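Local coordinates for protein possible phosphoglycerate mutase GPM2 (PDB 2A6P) that acts as a broad-specificity acid phosphatase, removing phosphate from sugar phosphates and other monoesters, and can serve as a fructose-1,6-bisphosphatase in gluconeogenesis, at residues 21-25 with 26-30; 63-67 with 68-72; 88-91 with 92-95; 110-113 with 114-117; 126-129 with 130-134. All blocks are in the same frame, centred on the assembly; numbering follows the deposited sequence.

Interaction 1 (21-25 with 26-30). With SO4 (sulfate ion), chain C.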
# COMPACT_ATOMS: atom_id res chain seq x y z
N THR A 21 -8.46 -20.48 -2.41
CA THR A 21 -8.76 -21.73 -3.11
C THR A 21 -7.78 -22.78 -2.56
O THR A 21 -6.86 -22.45 -1.81
CB THR A 21 -8.53 -21.61 -4.64
OG1 THR A 21 -7.14 -21.38 -4.91
CG2 THR A 21 -9.37 -20.47 -5.23
N ALA A 22 -7.99 -24.04 -2.92
CA ALA A 22 -7.11 -25.12 -2.47
C ALA A 22 -5.68 -24.92 -2.97
O ALA A 22 -4.73 -25.38 -2.33
CB ALA A 22 -7.64 -26.47 -2.96
N TRP A 23 -5.52 -24.23 -4.11
CA TRP A 23 -4.21 -23.98 -4.69
C TRP A 23 -3.49 -22.78 -4.07
O TRP A 23 -2.28 -22.82 -3.83
CB TRP A 23 -4.33 -23.78 -6.20
CG TRP A 23 -4.48 -25.05 -7.00
CD1 TRP A 23 -5.12 -26.20 -6.62
CD2 TRP A 23 -4.00 -25.29 -8.34
NE1 TRP A 23 -5.07 -27.13 -7.63
CE2 TRP A 23 -4.39 -26.60 -8.69
CE3 TRP A 23 -3.28 -24.53 -9.26
CZ2 TRP A 23 -4.08 -27.16 -9.94
CZ3 TRP A 23 -2.97 -25.08 -10.50
CH2 TRP A 23 -3.37 -26.39 -10.83
N SER A 24 -4.22 -21.70 -3.80
CA SER A 24 -3.61 -20.51 -3.22
C SER A 24 -3.02 -20.78 -1.85
O SER A 24 -1.94 -20.27 -1.51
CB SER A 24 -4.61 -19.36 -3.13
OG SER A 24 -5.63 -19.64 -2.19
N THR A 25 -3.72 -21.58 -1.05
CA THR A 25 -3.27 -21.90 0.30
C THR A 25 -1.94 -22.65 0.27
O THR A 25 -1.18 -22.60 1.23
CB THR A 25 -4.28 -22.78 1.03
OG1 THR A 25 -4.40 -24.03 0.35
CG2 THR A 25 -5.64 -22.10 1.04
N LEU A 26 -1.69 -23.35 -0.84
CA LEU A 26 -0.46 -24.12 -1.00
C LEU A 26 0.63 -23.31 -1.69
O LEU A 26 1.75 -23.80 -1.88
CB LEU A 26 -0.73 -25.40 -1.80
CG LEU A 26 -1.62 -26.43 -1.10
CD1 LEU A 26 -1.85 -27.60 -2.02
CD2 LEU A 26 -0.95 -26.90 0.19
N GLY A 27 0.31 -22.09 -2.08
CA GLY A 27 1.28 -21.24 -2.75
C GLY A 27 1.49 -21.63 -4.20
O GLY A 27 2.51 -21.25 -4.79
N ARG A 28 0.53 -22.37 -4.77
CA ARG A 28 0.61 -22.82 -6.15
C ARG A 28 0.16 -21.70 -7.09
O ARG A 28 -0.78 -20.97 -6.79
CB ARG A 28 -0.27 -24.06 -6.35
CG ARG A 28 0.08 -25.22 -5.43
CD ARG A 28 -0.83 -26.43 -5.65
NE ARG A 28 -0.59 -27.09 -6.93
CZ ARG A 28 -1.24 -28.18 -7.35
NH1 ARG A 28 -2.16 -28.73 -6.56
NH2 ARG A 28 -0.96 -28.73 -8.53
N HIS A 29 0.83 -21.56 -8.23
CA HIS A 29 0.48 -20.54 -9.20
C HIS A 29 -0.68 -21.03 -10.06
O HIS A 29 -0.57 -22.05 -10.73
CB HIS A 29 1.69 -20.21 -10.09
CG HIS A 29 2.76 -19.42 -9.38
ND1 HIS A 29 3.57 -19.96 -8.41
CD2 HIS A 29 3.12 -18.12 -9.48
CE1 HIS A 29 4.38 -19.03 -7.93
NE2 HIS A 29 4.12 -17.90 -8.57
N THR A 30 -1.79 -20.28 -10.02
CA THR A 30 -2.99 -20.63 -10.78
C THR A 30 -3.30 -19.56 -11.83
O THR A 30 -3.53 -18.40 -11.50
CB THR A 30 -4.22 -20.76 -9.85
OG1 THR A 30 -3.89 -21.58 -8.73
CG2 THR A 30 -5.40 -21.38 -10.60
S SO4 C . -4.72 -18.39 -6.75
O1 SO4 C . -4.72 -17.65 -5.45
O2 SO4 C . -5.76 -19.53 -6.63
O3 SO4 C . -5.20 -17.53 -7.77
O4 SO4 C . -3.44 -19.04 -6.78
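W23 and R28 lie nearly flat on one another, the guanidinium stacked over one face of the indole with the two planes only 16° apart. R28 CZ sits toward the rim of that face, 3.8 Å from W23 CE2, close enough for a cation-pi interaction with the five-membered ring. Before it gets there the chain has already laid CD over the same ring as a CH-pi donor, and the bend at chi3 (69°) turns the guanidinium flat onto the ring. R28 NE donates to the carbonyl of G98.

T30 approaches quite differently. Its side chain crosses W23 at about a right angle and brings OG1 to the indole edge, 3.1 Å from W23 CE3. The same hydroxyl hydrogen-bonds O4 of a bound sulfate at 3.2 Å, while T21 OG1 donates to sulfate O2 at 2.9 Å. T21 OG1 is fixed in turn by the backbone N of S24 (3.1 Å), an ST motif, and T21 N itself donates to S24 OG. The turn closes through R28 N to W23 O at 3.0 Å and G27 N to S24 O at 2.9 Å, with G27 at positive phi. The sulfate, also gripped by R17, probably comes from the crystallisation liquor; its place near H18, the inferred phosphohistidine, is consistent with a phosphate pocket.

All this belongs to the loop between strand 13-17 and helix 39-53, where T21 and T30 both rest against R69 of helix 68-76.

Interaction 2 (63-67 with 68-72)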
# COMPACT_ATOMS: atom_id res chain seq x y z
N ILE A 63 -15.64 -4.48 -13.38
CA ILE A 63 -15.03 -5.30 -14.42
C ILE A 63 -14.46 -6.53 -13.71
O ILE A 63 -13.76 -6.40 -12.70
CB ILE A 63 -13.90 -4.52 -15.14
CG1 ILE A 63 -14.47 -3.28 -15.84
CG2 ILE A 63 -13.27 -5.40 -16.22
CD1 ILE A 63 -14.97 -2.21 -14.90
N CYS A 64 -14.74 -7.71 -14.25
CA CYS A 64 -14.32 -8.96 -13.60
C CYS A 64 -13.56 -9.94 -14.50
O CYS A 64 -13.80 -10.02 -15.69
CB CYS A 64 -15.56 -9.65 -13.02
SG CYS A 64 -15.30 -11.10 -11.94
N SER A 65 -12.63 -10.69 -13.90
CA SER A 65 -11.87 -11.70 -14.63
C SER A 65 -12.82 -12.87 -14.95
O SER A 65 -13.72 -13.20 -14.15
CB SER A 65 -10.70 -12.19 -13.78
OG SER A 65 -10.16 -13.38 -14.34
N PRO A 66 -12.62 -13.53 -16.09
CA PRO A 66 -13.46 -14.65 -16.52
C PRO A 66 -13.44 -15.92 -15.67
O PRO A 66 -14.35 -16.74 -15.78
CB PRO A 66 -12.97 -14.93 -17.95
CG PRO A 66 -12.41 -13.60 -18.39
CD PRO A 66 -11.68 -13.15 -17.16
N ARG A 67 -12.40 -16.10 -14.87
CA ARG A 67 -12.29 -17.30 -14.04
C ARG A 67 -13.50 -17.41 -13.13
O ARG A 67 -14.07 -16.40 -12.73
CB ARG A 67 -11.01 -17.26 -13.19
CG ARG A 67 -9.70 -17.21 -14.00
CD ARG A 67 -9.46 -18.48 -14.81
NE ARG A 67 -10.25 -18.53 -16.04
CZ ARG A 67 -10.04 -17.75 -17.10
NH1 ARG A 67 -9.05 -16.85 -17.10
NH2 ARG A 67 -10.83 -17.85 -18.16
N ARG A 68 -13.88 -18.64 -12.80
CA ARG A 68 -15.03 -18.86 -11.94
C ARG A 68 -14.78 -18.37 -10.51
O ARG A 68 -15.70 -17.86 -9.86
CB ARG A 68 -15.42 -20.34 -11.92
CG ARG A 68 -16.77 -20.57 -11.24
CD ARG A 68 -17.88 -19.77 -11.96
NE ARG A 68 -18.81 -19.12 -11.03
CZ ARG A 68 -19.83 -18.35 -11.41
NH1 ARG A 68 -20.06 -18.13 -12.70
NH2 ARG A 68 -20.62 -17.80 -10.49
N ARG A 69 -13.55 -18.52 -10.02
CA ARG A 69 -13.25 -18.07 -8.66
C ARG A 69 -13.43 -16.56 -8.50
O ARG A 69 -13.74 -16.09 -7.40
CB ARG A 69 -11.83 -18.49 -8.25
CG ARG A 69 -10.70 -18.03 -9.17
CD ARG A 69 -9.37 -18.63 -8.71
NE ARG A 69 -8.24 -18.36 -9.59
CZ ARG A 69 -8.01 -18.97 -10.75
NH1 ARG A 69 -8.85 -19.90 -11.18
NH2 ARG A 69 -6.91 -18.69 -11.45
N THR A 70 -13.23 -15.79 -9.57
CA THR A 70 -13.40 -14.34 -9.51
C THR A 70 -14.87 -13.98 -9.73
O THR A 70 -15.40 -13.08 -9.08
CB THR A 70 -12.52 -13.58 -10.55
OG1 THR A 70 -12.52 -14.29 -11.80
CG2 THR A 70 -11.08 -13.43 -10.03
N LEU A 71 -15.54 -14.69 -10.64
CA LEU A 71 -16.96 -14.42 -10.88
C LEU A 71 -17.71 -14.73 -9.59
O LEU A 71 -18.59 -13.98 -9.16
CB LEU A 71 -17.49 -15.30 -12.02
CG LEU A 71 -17.03 -14.89 -13.43
CD1 LEU A 71 -17.45 -15.96 -14.43
CD2 LEU A 71 -17.65 -13.54 -13.80
N ASP A 72 -17.35 -15.86 -8.98
CA ASP A 72 -17.97 -16.30 -7.74
C ASP A 72 -17.79 -15.25 -6.65
O ASP A 72 -18.74 -14.92 -5.93
CB ASP A 72 -17.32 -17.61 -7.27
CG ASP A 72 -18.33 -18.70 -7.03
OD1 ASP A 72 -19.36 -18.43 -6.37
OD2 ASP A 72 -18.09 -19.83 -7.51
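The turn that carries strand 61-64 into helix 68-76, the first half of a beta-alpha-beta unit completed by strand 83-84, is fastened where T70 and L71 reach back to S65 and R67. R67 occupies the N-cap position. Its carbonyl accepts from L71 N (3.1 Å, 160°) and, weakly, from T70 N. T70 OG1 lies between two backbone acceptors, R67 O at 2.8 Å and S65 O at 2.9 Å; which of the two takes its proton is not settled, but both belong to the incoming chain. The placement depends on chi1 of T70 (41°), which sets OG1 between its own N and carbonyl carbon.

C64 SG packs on L71 CD2 at 3.9 Å and also lies 3.5 Å from T70 O. On another side of the turn R67 and R69 run side by side, pointing the same way. R67 CG lies over one face of the R69 guanidinium, toward its rim, so R67 offers aliphatic carbon, not its own guanidinium, to the R69 cation. The charges are drawn to separate partners: R67 NE to E34, R69 NH1 and NH2 to the carbonyls of T33 and G31.

R69 touches H18 beside the bound sulfate, consistent with a phosphate pocket, S65 touches H152 beyond strand 147-151, and P66 and L71 pack on V84 of strand 83-84.

Interaction 3 (88-91 with 92-95). With GOL (glycerol), chain D.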
# COMPACT_ATOMS: atom_id res chain seq x y z
N LEU A 88 -8.49 -8.89 -17.37
CA LEU A 88 -8.15 -8.96 -15.96
C LEU A 88 -7.71 -10.35 -15.52
O LEU A 88 -7.56 -10.61 -14.32
CB LEU A 88 -9.35 -8.52 -15.10
CG LEU A 88 -9.98 -7.14 -15.32
CD1 LEU A 88 -10.95 -6.84 -14.18
CD2 LEU A 88 -8.90 -6.07 -15.37
N ALA A 89 -7.49 -11.25 -16.48
CA ALA A 89 -7.08 -12.62 -16.17
C ALA A 89 -5.72 -12.65 -15.48
O ALA A 89 -4.90 -11.74 -15.64
CB ALA A 89 -7.05 -13.46 -17.45
N GLU A 90 -5.47 -13.70 -14.69
CA GLU A 90 -4.18 -13.79 -14.01
C GLU A 90 -3.06 -13.97 -15.03
O GLU A 90 -3.31 -14.25 -16.20
CB GLU A 90 -4.16 -14.96 -13.02
CG GLU A 90 -2.84 -15.13 -12.27
CD GLU A 90 -2.40 -13.86 -11.55
OE1 GLU A 90 -2.06 -12.85 -12.21
OE2 GLU A 90 -2.40 -13.88 -10.30
N TRP A 91 -1.83 -13.78 -14.57
CA TRP A 91 -0.65 -13.95 -15.40
C TRP A 91 -0.71 -15.38 -15.94
O TRP A 91 -0.93 -16.31 -15.18
CB TRP A 91 0.60 -13.79 -14.53
CG TRP A 91 1.88 -13.53 -15.28
CD1 TRP A 91 2.39 -14.24 -16.33
CD2 TRP A 91 2.82 -12.47 -15.00
NE1 TRP A 91 3.58 -13.69 -16.73
CE2 TRP A 91 3.88 -12.61 -15.94
CE3 TRP A 91 2.88 -11.43 -14.06
CZ2 TRP A 91 4.98 -11.74 -15.96
CZ3 TRP A 91 3.98 -10.56 -14.08
CH2 TRP A 91 5.02 -10.73 -15.03
N ASP A 92 -0.54 -15.56 -17.25
CA ASP A 92 -0.53 -16.90 -17.85
C ASP A 92 0.78 -17.57 -17.45
O ASP A 92 1.84 -17.18 -17.92
CB ASP A 92 -0.60 -16.81 -19.37
CG ASP A 92 -0.53 -18.17 -20.04
OD1 ASP A 92 -0.41 -19.20 -19.32
OD2 ASP A 92 -0.60 -18.22 -21.28
N TYR A 93 0.71 -18.57 -16.57
CA TYR A 93 1.91 -19.24 -16.09
C TYR A 93 2.53 -20.30 -16.98
O TYR A 93 3.57 -20.86 -16.65
CB TYR A 93 1.66 -19.82 -14.70
CG TYR A 93 1.30 -18.77 -13.67
CD1 TYR A 93 0.01 -18.69 -13.14
CD2 TYR A 93 2.25 -17.84 -13.24
CE1 TYR A 93 -0.33 -17.72 -12.20
CE2 TYR A 93 1.92 -16.86 -12.30
CZ TYR A 93 0.63 -16.80 -11.78
OH TYR A 93 0.31 -15.83 -10.86
N GLY A 94 1.90 -20.58 -18.12
CA GLY A 94 2.44 -21.58 -19.02
C GLY A 94 2.96 -22.84 -18.33
O GLY A 94 2.23 -23.51 -17.60
N SER A 95 4.23 -23.16 -18.55
CA SER A 95 4.84 -24.36 -17.99
C SER A 95 4.82 -24.43 -16.46
O SER A 95 4.81 -25.52 -15.89
CB SER A 95 6.30 -24.46 -18.45
OG SER A 95 6.43 -24.28 -19.86
C1 GOL D . -3.94 -15.18 -7.11
O1 GOL D . -4.81 -14.24 -7.73
C2 GOL D . -2.60 -15.39 -7.86
O2 GOL D . -1.88 -14.17 -7.84
C3 GOL D . -1.76 -16.46 -7.16
O3 GOL D . -0.53 -16.65 -7.86
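Y93 leans over the carbonyl of W91 and points its hydroxyl at E90, the residue assigned by similarity as proton donor/acceptor; the active-site loop that carries all three continues into an Asx turn at D92. The tyrosine ring can be followed outward. Chi1 of -61° places CG beside the backbone N, and CB hands on to a ring that has W91 O over one face, 3.3 Å from CD1 and offset toward the rim. Further along, CE1 comes within 3.6 Å of E90 CG, while CE2 touches W91 CB at 4.0 Å. The indole and phenol rings are almost parallel, but slid so far apart that they barely overlap. At the tip, OH lies 3.4 Å from E90 OE2 and receives a weak hydrogen bond from glycerol O3 at 3.2 Å.

Glycerol O2 is modelled against E90 OE2 too, although crowding there makes the details doubtful. Backbone N atoms of H154 and F155 bond the E90 carboxylate directly, next to H152, and W91 N meets OE1 on its anti lone pair; the glycerol itself bonds to G153 N and H154 N. Across the loop W91 NE1 is bound by the carbonyl of E122, whose side chain takes D92 N.

The Asx turn itself rests on G94 N, which meets D92 OD1 at 2.9 Å from above the carboxylate, 46° out of its plane.

Interaction 4 (110-113 with 114-117)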
# COMPACT_ATOMS: atom_id res chain seq x y z
N ASP A 110 16.78 -17.88 -8.92
CA ASP A 110 16.54 -16.46 -8.72
C ASP A 110 15.21 -15.98 -9.31
O ASP A 110 14.97 -14.76 -9.41
CB ASP A 110 17.68 -15.65 -9.33
CG ASP A 110 17.86 -15.93 -10.81
OD1 ASP A 110 17.82 -17.12 -11.21
OD2 ASP A 110 18.05 -14.96 -11.58
N TRP A 111 14.35 -16.92 -9.69
CA TRP A 111 13.06 -16.59 -10.30
C TRP A 111 12.07 -15.74 -9.50
O TRP A 111 11.85 -15.93 -8.30
CB TRP A 111 12.33 -17.87 -10.70
CG TRP A 111 11.04 -17.62 -11.44
CD1 TRP A 111 10.88 -17.42 -12.79
CD2 TRP A 111 9.73 -17.53 -10.86
NE1 TRP A 111 9.55 -17.21 -13.08
CE2 TRP A 111 8.82 -17.27 -11.92
CE3 TRP A 111 9.23 -17.64 -9.56
CZ2 TRP A 111 7.45 -17.12 -11.71
CZ3 TRP A 111 7.86 -17.49 -9.35
CH2 TRP A 111 6.99 -17.23 -10.42
N LEU A 112 11.47 -14.78 -10.21
CA LEU A 112 10.42 -13.90 -9.71
C LEU A 112 9.62 -13.70 -10.98
O LEU A 112 10.20 -13.44 -12.03
CB LEU A 112 10.95 -12.54 -9.25
CG LEU A 112 11.53 -12.35 -7.85
CD1 LEU A 112 11.94 -10.89 -7.70
CD2 LEU A 112 10.51 -12.74 -6.76
N VAL A 113 8.31 -13.85 -10.91
CA VAL A 113 7.51 -13.69 -12.11
C VAL A 113 7.75 -12.31 -12.70
O VAL A 113 7.76 -12.14 -13.92
CB VAL A 113 6.01 -13.91 -11.81
CG1 VAL A 113 5.51 -12.87 -10.81
CG2 VAL A 113 5.21 -13.86 -13.11
N TRP A 114 7.98 -11.34 -11.82
CA TRP A 114 8.19 -9.94 -12.20
C TRP A 114 9.38 -9.63 -13.09
O TRP A 114 9.35 -8.65 -13.85
CB TRP A 114 8.29 -9.08 -10.93
CG TRP A 114 7.15 -9.33 -10.04
CD1 TRP A 114 7.14 -10.11 -8.92
CD2 TRP A 114 5.81 -8.90 -10.26
NE1 TRP A 114 5.85 -10.19 -8.43
CE2 TRP A 114 5.02 -9.46 -9.24
CE3 TRP A 114 5.20 -8.09 -11.23
CZ2 TRP A 114 3.64 -9.25 -9.15
CZ3 TRP A 114 3.82 -7.87 -11.15
CH2 TRP A 114 3.06 -8.45 -10.12
N THR A 115 10.42 -10.44 -12.99
CA THR A 115 11.63 -10.23 -13.78
C THR A 115 11.84 -11.31 -14.85
O THR A 115 12.42 -11.04 -15.91
CB THR A 115 12.85 -10.17 -12.85
OG1 THR A 115 12.88 -11.36 -12.05
CG2 THR A 115 12.78 -8.96 -11.94
N HIS A 116 11.37 -12.53 -14.58
CA HIS A 116 11.56 -13.63 -15.53
C HIS A 116 10.39 -13.95 -16.45
O HIS A 116 10.57 -14.21 -17.64
CB HIS A 116 11.94 -14.91 -14.79
CG HIS A 116 13.14 -14.78 -13.91
ND1 HIS A 116 14.01 -15.82 -13.70
CD2 HIS A 116 13.60 -13.75 -13.17
CE1 HIS A 116 14.97 -15.43 -12.87
NE2 HIS A 116 14.74 -14.18 -12.54
N GLY A 117 9.18 -13.95 -15.90
CA GLY A 117 8.04 -14.30 -16.71
C GLY A 117 7.88 -15.81 -16.64
O GLY A 117 8.53 -16.47 -15.81
O HOH W 1 14.71 -12.18 -10.02
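W111 and H116 meet offset edge-to-face, the indole edge turned to the imidazole face with planes at 75°, while W111 CA lies over that same ring as a CH-pi partner 3.6 Å from its centroid. The indole's polar atom is fully engaged: NE1 donates to G117 O at 3.0 Å, almost straight (172°), with the acceptor in the ring plane. L112 O takes two backbone donors, H116 N at 2.9 Å, nearly along the C=O axis, and T115 N at 3.2 Å from above the carbonyl plane. G117 N gives V113 O only a weak bond as the short helix ends at positive phi.

A water joins three more polar atoms. It donates to D110 O (2.7 Å) and also bonds T115 OG1 (2.9 Å) and H116 NE2 (3.2 Å). Nearby, V113 CG1 sits over the W114 five-membered ring in a CH-pi contact.

The loop and short helix 113-116 lie between neighbours: from the loop W111 packs on helix 101-105 and L112 on V190 of the second subunit, and from the helix V113 and W114 pack on H154 and R157 of helix 153-163.

Interaction 5 (126-129 with 130-134)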
# COMPACT_ATOMS: atom_id res chain seq x y z
N GLN A 126 4.41 -8.66 -22.14
CA GLN A 126 2.99 -8.88 -22.42
C GLN A 126 2.09 -8.46 -21.27
O GLN A 126 1.03 -7.88 -21.49
CB GLN A 126 2.75 -10.35 -22.78
CG GLN A 126 3.28 -10.74 -24.16
CD GLN A 126 3.03 -12.19 -24.51
OE1 GLN A 126 3.61 -13.09 -23.91
NE2 GLN A 126 2.16 -12.42 -25.48
N VAL A 127 2.50 -8.74 -20.04
CA VAL A 127 1.66 -8.36 -18.92
C VAL A 127 1.77 -6.86 -18.69
O VAL A 127 0.80 -6.23 -18.26
CB VAL A 127 2.04 -9.13 -17.65
CG1 VAL A 127 1.13 -8.69 -16.49
CG2 VAL A 127 1.88 -10.62 -17.89
N ASN A 128 2.93 -6.29 -18.99
CA ASN A 128 3.15 -4.85 -18.86
C ASN A 128 2.12 -4.11 -19.72
O ASN A 128 1.50 -3.14 -19.28
CB ASN A 128 4.56 -4.48 -19.33
CG ASN A 128 4.82 -2.99 -19.30
OD1 ASN A 128 4.25 -2.22 -20.07
ND2 ASN A 128 5.70 -2.57 -18.40
N ASP A 129 1.96 -4.59 -20.96
CA ASP A 129 1.01 -4.00 -21.90
C ASP A 129 -0.43 -4.26 -21.51
O ASP A 129 -1.28 -3.39 -21.66
CB ASP A 129 1.23 -4.54 -23.31
CG ASP A 129 2.66 -4.44 -23.74
OD1 ASP A 129 3.29 -3.39 -23.48
OD2 ASP A 129 3.16 -5.41 -24.35
N ARG A 130 -0.71 -5.46 -21.01
CA ARG A 130 -2.07 -5.78 -20.59
C ARG A 130 -2.44 -4.89 -19.40
O ARG A 130 -3.57 -4.37 -19.30
CB ARG A 130 -2.18 -7.26 -20.21
CG ARG A 130 -3.61 -7.74 -20.24
CD ARG A 130 -3.74 -9.21 -20.62
NE ARG A 130 -3.86 -10.07 -19.45
CZ ARG A 130 -2.84 -10.45 -18.69
NH1 ARG A 130 -1.62 -10.03 -19.00
NH2 ARG A 130 -3.04 -11.20 -17.62
N ALA A 131 -1.47 -4.71 -18.50
CA ALA A 131 -1.66 -3.88 -17.32
C ALA A 131 -1.95 -2.43 -17.73
O ALA A 131 -2.86 -1.80 -17.20
CB ALA A 131 -0.42 -3.94 -16.44
N ASP A 132 -1.17 -1.91 -18.67
CA ASP A 132 -1.39 -0.53 -19.12
C ASP A 132 -2.76 -0.36 -19.77
O ASP A 132 -3.43 0.66 -19.55
CB ASP A 132 -0.28 -0.09 -20.08
CG ASP A 132 1.06 0.13 -19.38
OD1 ASP A 132 1.05 0.68 -18.26
OD2 ASP A 132 2.11 -0.23 -19.96
N SER A 133 -3.18 -1.34 -20.56
CA SER A 133 -4.49 -1.24 -21.20
C SER A 133 -5.57 -1.17 -20.12
O SER A 133 -6.55 -0.41 -20.24
CB SER A 133 -4.75 -2.45 -22.12
OG SER A 133 -3.84 -2.51 -23.21
N ALA A 134 -5.38 -1.95 -19.05
CA ALA A 134 -6.32 -1.98 -17.94
C ALA A 134 -6.39 -0.62 -17.26
O ALA A 134 -7.48 -0.14 -16.92
CB ALA A 134 -5.91 -3.06 -16.92
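V127 with R130, and D129 with S133 in the overlapping turn, carry the side-chain contacts of this run of helix 124-141. The hydrogen bonds come first. R130 N, A131 N, D132 N and S133 N bond to the carbonyls of Q126, V127, N128 and D129, the regular alpha-helical pattern, tightest at 2.7 Å between A131 N and V127 O. D129 O is held twice, by S133 N at 3.0 Å and by S133 OG at 3.1 Å, the two donors arriving from opposite faces of the carbonyl plane. Chi1 of S133 (-64°) swings the hydroxyl back along the helix to make this possible.

Packing forms the second group. V127 CG2 touches R130 NH1 at 3.7 Å, lying in the guanidinium plane at its edge, so the methyl meets a rim and not a flat face. A131 CB sits close to V127 O, at 3.2 Å.

Electrostatics make the third. R130 NH1 forms a salt bridge with E122 and its NH2 reaches A89 O, which anchors the helix to the loop bearing E90. D132 OD1 is bridged to R162 of helix 153-163. D129 OD1 and D132 OD2, both acidic, stay 4.9 Å apart.

The chemistry implies a division of labour: backbone and serine bonds hold the turns, while R130 and D132 spend their charge on partners beyond the helix. The bridge to R162 probably offsets the charge of D132.

Along the chain the five contacts come in series, and all lie within the histidine phosphatase range. Interaction 2 stands at the end of strand 61-64 of the six-stranded mixed sheet, while interactions 1 and 3 occupy loops beside it, their centres about 14 Å apart. Interaction 1 touches 2, 3 and 4, the last through H29 NE2 and W111 CH2, 3.5 Å apart. Interaction 3 touches all the others, meeting interaction 5 where A89 O probably accepts from R130 NH2. The centres of interactions 2 and 4 are about 25 Å apart, without touching. Interactions 1 to 3 lie round the bound sulfate and glycerol, probably the substrate pocket; 4 and 5 each touch 3 but not each other.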